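Local coordinates for putative vitamin-B12 independent methionine synthase family protein (Listeria monocytogenes, PDB 1YPX), which probably binds zinc and transfers a methyl group from a methylated folate to homocysteine without vitamin B12, at residues I49-K52 and Q53-G57; E125-G128 and D129-A133; Q350-K353 and L354-V357. All coordinates share one frame; numbering follows the deposited sequence.

Contact 1. Residues I49-K52 and Q53-G57; sequences IVEK and QKEVG
Lys54 and Glu51 pair three residues apart in the last turns of helix 35-56, which ends in a Schellman motif at Gly57 and is followed, after a short link, by strand 60-61 of the TIM-barrel-like fold. The Lys54 side chain runs back toward the start of the helix. Its CB sits over the backbone of the preceding turn, near Glu51 O. Bends at chi2 and chi3 (74°) turn the chain along the carbonyl of Val50, which CG and CD both approach, and CD also rests 3.8 Å from Val50 CG1, the two side chains lying alongside and pointing the same way. CE lies against Glu51 OE1, and the end crosses the Glu51 chain at about a right angle, where NZ forms a salt bridge with Glu51 OE1 at 3.4 Å. The same ammonium reaches helix 116-127 through weak hydrogen bonds to Ala126 O and Val127 O.

The amide of Gln53 turns inward, where NE2 donates to Thr62 O and makes a weak bond of 3.5 Å to Ile49 O. Glu51 O accepts the i to i+4 bond from Glu55 N (2.7 Å), nearly straight along the carbonyl. At the helix end, positive phi (120°) turns the chain out of the helix while Gly57 N bonds weakly back to Lys54 O. In a second i to i+3 salt bridge, Lys52 and Glu55 lie side by side, and Lys52 NZ meets Glu55 OE2 at 3.1 Å from the syn side, 23° out of the carboxylate plane.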
ATOM      1  N   ILE A  49      -6.472  -1.102  17.596  1.00 56.95           N
ATOM      2  CA  ILE A  49      -5.991  -1.986  16.521  1.00 57.36           C
ATOM      3  C   ILE A  49      -4.457  -2.085  16.498  1.00 56.26           C
ATOM      4  O   ILE A  49      -3.897  -3.063  15.995  1.00 55.70           O
ATOM      5  CB  ILE A  49      -6.497  -1.544  15.087  1.00 57.45           C
ATOM      6  CG1 ILE A  49      -5.871  -0.206  14.670  1.00 56.57           C
ATOM      7  CG2 ILE A  49      -8.027  -1.452  15.073  1.00 57.97           C
ATOM      8  CD1 ILE A  49      -6.198   0.208  13.242  1.00 55.87           C
ATOM      9  N   VAL A  50      -3.783  -1.065  17.032  1.00 55.70           N
ATOM     10  CA  VAL A  50      -2.325  -1.065  17.087  1.00 53.49           C
ATOM     11  C   VAL A  50      -1.871  -2.224  17.970  1.00 55.19           C
ATOM     12  O   VAL A  50      -1.013  -3.012  17.576  1.00 54.23           O
ATOM     13  CB  VAL A  50      -1.761   0.249  17.682  1.00 51.33           C
ATOM     14  CG1 VAL A  50      -0.263   0.105  17.944  1.00 46.21           C
ATOM     15  CG2 VAL A  50      -2.010   1.395  16.728  1.00 50.46           C
ATOM     16  N   GLU A  51      -2.451  -2.334  19.165  1.00 56.62           N
ATOM     17  CA  GLU A  51      -2.070  -3.417  20.064  1.00 58.92           C
ATOM     18  C   GLU A  51      -2.409  -4.786  19.479  1.00 59.17           C
ATOM     19  O   GLU A  51      -1.601  -5.716  19.561  1.00 57.99           O
ATOM     20  CB  GLU A  51      -2.731  -3.270  21.442  1.00 61.78           C
ATOM     21  CG  GLU A  51      -1.759  -2.818  22.570  1.00 66.57           C
ATOM     22  CD  GLU A  51      -0.528  -3.728  22.729  1.00 68.94           C
ATOM     23  OE1 GLU A  51       0.315  -3.767  21.806  1.00 71.05           O
ATOM     24  OE2 GLU A  51      -0.395  -4.400  23.781  1.00 70.00           O
ATOM     25  N   LYS A  52      -3.590  -4.901  18.877  1.00 58.79           N
ATOM     26  CA  LYS A  52      -4.025  -6.164  18.290  1.00 58.17           C
ATOM     27  C   LYS A  52      -3.074  -6.701  17.216  1.00 57.72           C
ATOM     28  O   LYS A  52      -2.853  -7.916  17.125  1.00 58.35           O
ATOM     29  CB  LYS A  52      -5.448  -6.024  17.739  1.00 58.82           C
ATOM     30  CG  LYS A  52      -6.481  -5.767  18.837  1.00 63.68           C
ATOM     31  CD  LYS A  52      -6.497  -6.900  19.893  1.00 64.91           C
ATOM     32  CE  LYS A  52      -7.063  -6.424  21.253  1.00 66.33           C
ATOM     33  NZ  LYS A  52      -7.153  -7.460  22.352  1.00 64.91           N
ATOM     34  N   GLN A  53      -2.500  -5.806  16.413  1.00 55.19           N
ATOM     35  CA  GLN A  53      -1.566  -6.223  15.373  1.00 52.79           C
ATOM     36  C   GLN A  53      -0.316  -6.761  16.072  1.00 52.64           C
ATOM     37  O   GLN A  53       0.390  -7.641  15.564  1.00 52.19           O
ATOM     38  CB  GLN A  53      -1.192  -5.039  14.462  1.00 51.54           C
ATOM     39  CG  GLN A  53      -2.339  -4.422  13.660  1.00 48.57           C
ATOM     40  CD  GLN A  53      -1.888  -3.269  12.743  1.00 48.39           C
ATOM     41  OE1 GLN A  53      -1.026  -3.434  11.867  1.00 45.21           O
ATOM     42  NE2 GLN A  53      -2.481  -2.101  12.944  1.00 46.10           N
ATOM     43  N   LYS A  54      -0.054  -6.240  17.261  1.00 53.78           N
ATOM     44  CA  LYS A  54       1.112  -6.682  18.009  1.00 53.34           C
ATOM     45  C   LYS A  54       0.824  -8.000  18.734  1.00 51.87           C
ATOM     46  O   LYS A  54       1.684  -8.885  18.776  1.00 52.04           O
ATOM     47  CB  LYS A  54       1.552  -5.559  18.949  1.00 51.96           C
ATOM     48  CG  LYS A  54       2.079  -4.372  18.143  1.00 50.93           C
ATOM     49  CD  LYS A  54       1.802  -3.029  18.787  1.00 50.28           C
ATOM     50  CE  LYS A  54       2.681  -2.781  19.974  1.00 49.03           C
ATOM     51  NZ  LYS A  54       2.419  -1.428  20.512  1.00 48.02           N
ATOM     52  N   GLU A  55      -0.391  -8.147  19.256  1.00 49.26           N
ATOM     53  CA  GLU A  55      -0.777  -9.378  19.939  1.00 51.08           C
ATOM     54  C   GLU A  55      -0.912 -10.567  18.972  1.00 50.00           C
ATOM     55  O   GLU A  55      -0.979 -11.725  19.414  1.00 49.49           O
ATOM     56  CB  GLU A  55      -2.098  -9.207  20.705  1.00 52.89           C
ATOM     57  CG  GLU A  55      -2.028  -8.308  21.937  1.00 55.82           C
ATOM     58  CD  GLU A  55      -3.407  -7.978  22.503  1.00 59.63           C
ATOM     59  OE1 GLU A  55      -3.529  -6.953  23.214  1.00 58.90           O
ATOM     60  OE2 GLU A  55      -4.366  -8.745  22.241  1.00 60.12           O
ATOM     61  N   VAL A  56      -0.979 -10.305  17.663  1.00 46.46           N
ATOM     62  CA  VAL A  56      -1.078 -11.407  16.711  1.00 41.63           C
ATOM     63  C   VAL A  56       0.324 -11.822  16.294  1.00 40.73           C
ATOM     64  O   VAL A  56       0.525 -12.943  15.848  1.00 44.18           O
ATOM     65  CB  VAL A  56      -1.929 -11.060  15.437  1.00 42.16           C
ATOM     66  CG1 VAL A  56      -3.381 -10.839  15.829  1.00 37.46           C
ATOM     67  CG2 VAL A  56      -1.362  -9.844  14.705  1.00 39.54           C
ATOM     68  N   GLY A  57       1.294 -10.923  16.447  1.00 39.02           N
ATOM     69  CA  GLY A  57       2.666 -11.261  16.112  1.00 37.37           C
ATOM     70  C   GLY A  57       3.257 -10.379  15.047  1.00 39.29           C
ATOM     71  O   GLY A  57       4.468 -10.403  14.801  1.00 39.97           O
TER

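Contact 2. Residues E125-G128 and D129-A133; sequences EAVG and DNHVA
With chi1 at 177°, Val127 sends CG1 anti to its backbone N and CG2 anti to its carbonyl carbon, and the two branches divide the returning chain between them. CG1 meets His131, with its nearest approach to CB at 3.4 Å, and lies 4.0 Å from Val132 N. CG2 instead reaches Ala133 CB at 3.9 Å, an apolar contact with the second residue of strand 132-138. His131, with chi1 -51°, holds its ring beside the backbone N and anti to the carbonyl carbon; its side chain passes that of Val127 at a slant, with ND1 3.6 Å from Val127 O.

Helix 35-56 lies alongside, its Lys54 side chain touching His131. Gly128 leaves helix 116-127 with positive phi (95°), and there the chain turns back. Asp129 and Asn130 complete the bend on the exposed side, while Val127 and Ala133 are buried beneath it. Phe120 and Leu123 of the helix also touch Ala133, and Ile61 packs on both Val127 and His131. Beyond the bend, Val132 forms backbone hydrogen bonds with Lys59 and Ile61, entering the parallel sheet. The whole is an alpha-to-beta connection of a TIM-barrel-like fold, in which a helix outside the sheet hands the chain back to the next parallel strand.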
ATOM      1  N   GLU A 125       3.677   7.019  17.329  1.00 46.85           N
ATOM      2  CA  GLU A 125       3.632   7.123  18.777  1.00 48.76           C
ATOM      3  C   GLU A 125       3.169   5.816  19.410  1.00 47.41           C
ATOM      4  O   GLU A 125       3.833   5.281  20.296  1.00 47.44           O
ATOM      5  CB  GLU A 125       2.675   8.242  19.195  1.00 52.02           C
ATOM      6  CG  GLU A 125       2.310   8.209  20.675  1.00 61.77           C
ATOM      7  CD  GLU A 125       0.840   8.537  20.940  1.00 67.77           C
ATOM      8  OE1 GLU A 125      -0.042   7.935  20.271  1.00 68.60           O
ATOM      9  OE2 GLU A 125       0.570   9.386  21.834  1.00 71.66           O
ATOM     10  N   ALA A 126       2.032   5.307  18.945  1.00 45.19           N
ATOM     11  CA  ALA A 126       1.453   4.078  19.477  1.00 43.34           C
ATOM     12  C   ALA A 126       2.197   2.784  19.163  1.00 44.31           C
ATOM     13  O   ALA A 126       2.060   1.803  19.887  1.00 41.94           O
ATOM     14  CB  ALA A 126       0.030   3.953  19.003  1.00 45.62           C
ATOM     15  N   VAL A 127       2.982   2.779  18.090  1.00 45.68           N
ATOM     16  CA  VAL A 127       3.707   1.585  17.690  1.00 46.13           C
ATOM     17  C   VAL A 127       4.870   1.253  18.600  1.00 47.35           C
ATOM     18  O   VAL A 127       5.045   0.101  19.001  1.00 47.27           O
ATOM     19  CB  VAL A 127       4.232   1.719  16.260  1.00 47.60           C
ATOM     20  CG1 VAL A 127       5.053   0.486  15.896  1.00 48.07           C
ATOM     21  CG2 VAL A 127       3.056   1.883  15.299  1.00 46.39           C
ATOM     22  N   GLY A 128       5.664   2.266  18.924  1.00 47.35           N
ATOM     23  CA  GLY A 128       6.806   2.050  19.787  1.00 49.67           C
ATOM     24  C   GLY A 128       8.095   1.813  19.026  1.00 52.19           C
ATOM     25  O   GLY A 128       8.160   2.001  17.818  1.00 52.55           O
ATOM     26  N   ASP A 129       9.129   1.384  19.735  1.00 55.88           N
ATOM     27  CA  ASP A 129      10.417   1.147  19.113  1.00 58.53           C
ATOM     28  C   ASP A 129      10.668  -0.319  18.871  1.00 58.60           C
ATOM     29  O   ASP A 129      11.678  -0.679  18.271  1.00 59.14           O
ATOM     30  CB  ASP A 129      11.532   1.712  19.990  1.00 64.44           C
ATOM     31  CG  ASP A 129      11.485   1.178  21.429  1.00 70.05           C
ATOM     32  OD1 ASP A 129      12.359   1.595  22.232  1.00 70.90           O
ATOM     33  OD2 ASP A 129      10.582   0.351  21.747  1.00 70.57           O
ATOM     34  N   ASN A 130       9.768  -1.170  19.352  1.00 58.49           N
ATOM     35  CA  ASN A 130       9.923  -2.613  19.159  1.00 57.51           C
ATOM     36  C   ASN A 130       9.178  -3.108  17.917  1.00 55.88           C
ATOM     37  O   ASN A 130       9.120  -4.308  17.647  1.00 55.30           O
ATOM     38  CB  ASN A 130       9.439  -3.370  20.405  1.00 58.43           C
ATOM     39  CG  ASN A 130      10.555  -3.610  21.420  1.00 61.28           C
ATOM     40  OD1 ASN A 130      11.537  -4.314  21.130  1.00 60.31           O
ATOM     41  ND2 ASN A 130      10.412  -3.027  22.618  1.00 61.00           N
ATOM     42  N   HIS A 131       8.615  -2.173  17.161  1.00 54.41           N
ATOM     43  CA  HIS A 131       7.871  -2.505  15.955  1.00 52.06           C
ATOM     44  C   HIS A 131       8.072  -1.393  14.942  1.00 49.85           C
ATOM     45  O   HIS A 131       8.620  -0.341  15.278  1.00 50.14           O
ATOM     46  CB  HIS A 131       6.381  -2.633  16.268  1.00 52.07           C
ATOM     47  CG  HIS A 131       6.079  -3.531  17.423  1.00 52.61           C
ATOM     48  ND1 HIS A 131       6.361  -3.189  18.729  1.00 53.10           N
ATOM     49  CD2 HIS A 131       5.530  -4.768  17.467  1.00 52.76           C
ATOM     50  CE1 HIS A 131       5.998  -4.177  19.527  1.00 52.64           C
ATOM     51  NE2 HIS A 131       5.491  -5.147  18.786  1.00 52.66           N
ATOM     52  N   VAL A 132       7.627  -1.613  13.709  1.00 46.68           N
ATOM     53  CA  VAL A 132       7.775  -0.590  12.678  1.00 46.47           C
ATOM     54  C   VAL A 132       6.424  -0.071  12.184  1.00 44.36           C
ATOM     55  O   VAL A 132       5.526  -0.843  11.861  1.00 46.30           O
ATOM     56  CB  VAL A 132       8.587  -1.106  11.460  1.00 47.99           C
ATOM     57  CG1 VAL A 132       8.670  -0.017  10.403  1.00 48.44           C
ATOM     58  CG2 VAL A 132       9.981  -1.517  11.887  1.00 46.51           C
ATOM     59  N   ALA A 133       6.287   1.246  12.126  1.00 41.89           N
ATOM     60  CA  ALA A 133       5.044   1.850  11.666  1.00 40.64           C
ATOM     61  C   ALA A 133       5.002   1.835  10.143  1.00 38.33           C
ATOM     62  O   ALA A 133       5.926   2.316   9.497  1.00 38.78           O
ATOM     63  CB  ALA A 133       4.927   3.288  12.179  1.00 37.51           C
TER

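Contact 3. Residues Q350-K353 and L354-V357; sequences QWDK and LRYV
Trp351 and Leu354 meet one turn apart on helix 347-364, the last helix packed around the TIM-barrel-like sheet. Their apolar contact is made by the CD1 atoms of both residues, 3.9 Å apart. Chi1 near -66° in Trp351 and -78° in Leu354 sets each CG anti to its own carbonyl carbon, and the two side chains cross at an angle, with the methyl approaching the indole obliquely. Tyr48, Lys52 and Val56 of helix 35-56 also touch the Trp351 side chain, so this side of the turn forms part of a helix-helix interface.

Among the polar groups, opposite charges come near each other without pairing: Asp352 OD2 lies 4.8 Å from Arg355 NH2, and the carboxylate and guanidinium planes are 69° apart. Any attraction between them is probably modest. Lys353 takes a different course, its buried chain running extended until a bend at chi4 and ending in a salt bridge to Glu307 and a hydrogen bond to Thr300. The Tyr356 ring extends past Lys353 O toward the loop at Glu307, where OH makes a weak hydrogen bond to Asp308 O. Ile299 at the end of strand 293-299 touches Lys353, Tyr356 and Val357, joining this side of the helix to the sheet.

Backbone bonds of the i to i+4 kind thread the turn. Leu354 N bonds weakly to Gln350 O, and Tyr356 N reaches Asp352 O at 3.0 Å. At the far end Val357 N donates to Lys353 O at 3.1 Å, while Val357 CG2 lies 3.3 Å from that same oxygen.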
ATOM      1  N   GLN A 350     -10.550 -12.007  11.180  1.00 69.14           N
ATOM      2  CA  GLN A 350      -9.452 -11.157  10.704  1.00 67.73           C
ATOM      3  C   GLN A 350      -8.112 -11.441  11.387  1.00 67.29           C
ATOM      4  O   GLN A 350      -7.146 -11.883  10.747  1.00 66.71           O
ATOM      5  CB  GLN A 350      -9.817  -9.672  10.906  1.00 68.01           C
ATOM      6  CG  GLN A 350      -8.767  -8.651  10.414  1.00 64.57           C
ATOM      7  CD  GLN A 350      -9.125  -7.202  10.760  1.00 62.33           C
ATOM      8  OE1 GLN A 350      -9.256  -6.844  11.925  1.00 61.66           O
ATOM      9  NE2 GLN A 350      -9.273  -6.370   9.742  1.00 61.65           N
ATOM     10  N   TRP A 351      -8.056 -11.175  12.688  1.00 65.84           N
ATOM     11  CA  TRP A 351      -6.831 -11.389  13.441  1.00 65.41           C
ATOM     12  C   TRP A 351      -6.411 -12.850  13.443  1.00 63.93           C
ATOM     13  O   TRP A 351      -5.225 -13.161  13.547  1.00 62.81           O
ATOM     14  CB  TRP A 351      -6.989 -10.854  14.872  1.00 66.06           C
ATOM     15  CG  TRP A 351      -7.144  -9.331  14.915  1.00 66.92           C
ATOM     16  CD1 TRP A 351      -6.247  -8.388  14.456  1.00 65.05           C
ATOM     17  CD2 TRP A 351      -8.272  -8.597  15.412  1.00 65.77           C
ATOM     18  NE1 TRP A 351      -6.757  -7.123  14.640  1.00 65.36           N
ATOM     19  CE2 TRP A 351      -7.993  -7.222  15.221  1.00 66.16           C
ATOM     20  CE3 TRP A 351      -9.490  -8.967  15.997  1.00 66.89           C
ATOM     21  CZ2 TRP A 351      -8.894  -6.217  15.599  1.00 68.02           C
ATOM     22  CZ3 TRP A 351     -10.389  -7.962  16.372  1.00 68.53           C
ATOM     23  CH2 TRP A 351     -10.083  -6.606  16.170  1.00 68.86           C
ATOM     24  N   ASP A 352      -7.373 -13.754  13.307  1.00 63.74           N
ATOM     25  CA  ASP A 352      -7.033 -15.169  13.283  1.00 63.00           C
ATOM     26  C   ASP A 352      -6.238 -15.479  12.020  1.00 60.97           C
ATOM     27  O   ASP A 352      -5.234 -16.201  12.057  1.00 60.90           O
ATOM     28  CB  ASP A 352      -8.296 -16.027  13.361  1.00 66.57           C
ATOM     29  CG  ASP A 352      -8.803 -16.172  14.783  1.00 69.99           C
ATOM     30  OD1 ASP A 352      -9.818 -16.881  14.990  1.00 71.98           O
ATOM     31  OD2 ASP A 352      -8.172 -15.572  15.692  1.00 69.73           O
ATOM     32  N   LYS A 353      -6.681 -14.927  10.898  1.00 56.70           N
ATOM     33  CA  LYS A 353      -5.962 -15.143   9.660  1.00 53.21           C
ATOM     34  C   LYS A 353      -4.583 -14.479   9.733  1.00 50.83           C
ATOM     35  O   LYS A 353      -3.662 -14.879   9.023  1.00 46.81           O
ATOM     36  CB  LYS A 353      -6.765 -14.595   8.483  1.00 55.03           C
ATOM     37  CG  LYS A 353      -8.013 -15.399   8.181  1.00 57.31           C
ATOM     38  CD  LYS A 353      -8.785 -14.788   7.029  1.00 60.49           C
ATOM     39  CE  LYS A 353      -9.580 -15.845   6.274  1.00 62.73           C
ATOM     40  NZ  LYS A 353      -8.671 -16.869   5.660  1.00 62.85           N
ATOM     41  N   LEU A 354      -4.438 -13.469  10.595  1.00 49.39           N
ATOM     42  CA  LEU A 354      -3.146 -12.792  10.742  1.00 47.78           C
ATOM     43  C   LEU A 354      -2.156 -13.647  11.521  1.00 47.49           C
ATOM     44  O   LEU A 354      -0.990 -13.753  11.148  1.00 45.13           O
ATOM     45  CB  LEU A 354      -3.306 -11.437  11.437  1.00 45.87           C
ATOM     46  CG  LEU A 354      -3.824 -10.279  10.574  1.00 44.23           C
ATOM     47  CD1 LEU A 354      -3.881  -9.007  11.406  1.00 42.99           C
ATOM     48  CD2 LEU A 354      -2.918 -10.092   9.371  1.00 40.04           C
ATOM     49  N   ARG A 355      -2.634 -14.258  12.600  1.00 49.79           N
ATOM     50  CA  ARG A 355      -1.804 -15.120  13.420  1.00 49.89           C
ATOM     51  C   ARG A 355      -1.445 -16.300  12.518  1.00 49.97           C
ATOM     52  O   ARG A 355      -0.398 -16.934  12.672  1.00 51.55           O
ATOM     53  CB  ARG A 355      -2.595 -15.601  14.639  1.00 52.66           C
ATOM     54  CG  ARG A 355      -3.641 -14.600  15.134  1.00 57.56           C
ATOM     55  CD  ARG A 355      -4.286 -15.037  16.450  1.00 60.31           C
ATOM     56  NE  ARG A 355      -3.496 -14.631  17.609  1.00 64.03           N
ATOM     57  CZ  ARG A 355      -3.865 -13.686  18.470  1.00 66.15           C
ATOM     58  NH1 ARG A 355      -3.083 -13.373  19.506  1.00 65.03           N
ATOM     59  NH2 ARG A 355      -5.029 -13.066  18.297  1.00 66.88           N
ATOM     60  N   TYR A 356      -2.324 -16.587  11.565  1.00 48.49           N
ATOM     61  CA  TYR A 356      -2.096 -17.677  10.620  1.00 48.11           C
ATOM     62  C   TYR A 356      -0.899 -17.307   9.728  1.00 46.17           C
ATOM     63  O   TYR A 356      -0.049 -18.150   9.420  1.00 44.92           O
ATOM     64  CB  TYR A 356      -3.357 -17.897   9.779  1.00 50.62           C
ATOM     65  CG  TYR A 356      -3.338 -19.133   8.905  1.00 53.84           C
ATOM     66  CD1 TYR A 356      -3.799 -19.072   7.593  1.00 54.48           C
ATOM     67  CD2 TYR A 356      -2.915 -20.371   9.399  1.00 53.24           C
ATOM     68  CE1 TYR A 356      -3.851 -20.199   6.791  1.00 55.57           C
ATOM     69  CE2 TYR A 356      -2.963 -21.512   8.598  1.00 55.55           C
ATOM     70  CZ  TYR A 356      -3.437 -21.415   7.294  1.00 55.58           C
ATOM     71  OH  TYR A 356      -3.526 -22.532   6.493  1.00 56.38           O
ATOM     72  N   VAL A 357      -0.844 -16.042   9.317  1.00 45.53           N
ATOM     73  CA  VAL A 357       0.262 -15.541   8.507  1.00 45.31           C
ATOM     74  C   VAL A 357       1.546 -15.606   9.346  1.00 45.35           C
ATOM     75  O   VAL A 357       2.598 -16.018   8.862  1.00 43.34           O
ATOM     76  CB  VAL A 357       0.024 -14.075   8.080  1.00 46.46           C
ATOM     77  CG1 VAL A 357       1.286 -13.513   7.444  1.00 46.38           C
ATOM     78  CG2 VAL A 357      -1.160 -13.986   7.104  1.00 44.69           C
TER

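How the contacts relate
Along the chain the contacts come in numerical order, and in space contact 1 stands between the other two. Its centre is about 11 Å from that of contact 2 and about 10 Å from that of contact 3, whereas contacts 2 and 3 lie about 20 Å apart, centre to centre, and do not touch. The end of helix 35-56 therefore packs against both the close of helix 116-127 and the last helix, 347-364. Helices 35-56 and 116-127 lead into the neighbouring parallel strands 60-61 and 132-138. Helix 347-364 follows strand 328-332 at the opposite edge of the sheet, so residues 49-57 lie where the chain's first and last parallel strands draw near, as expected where a barrel closes.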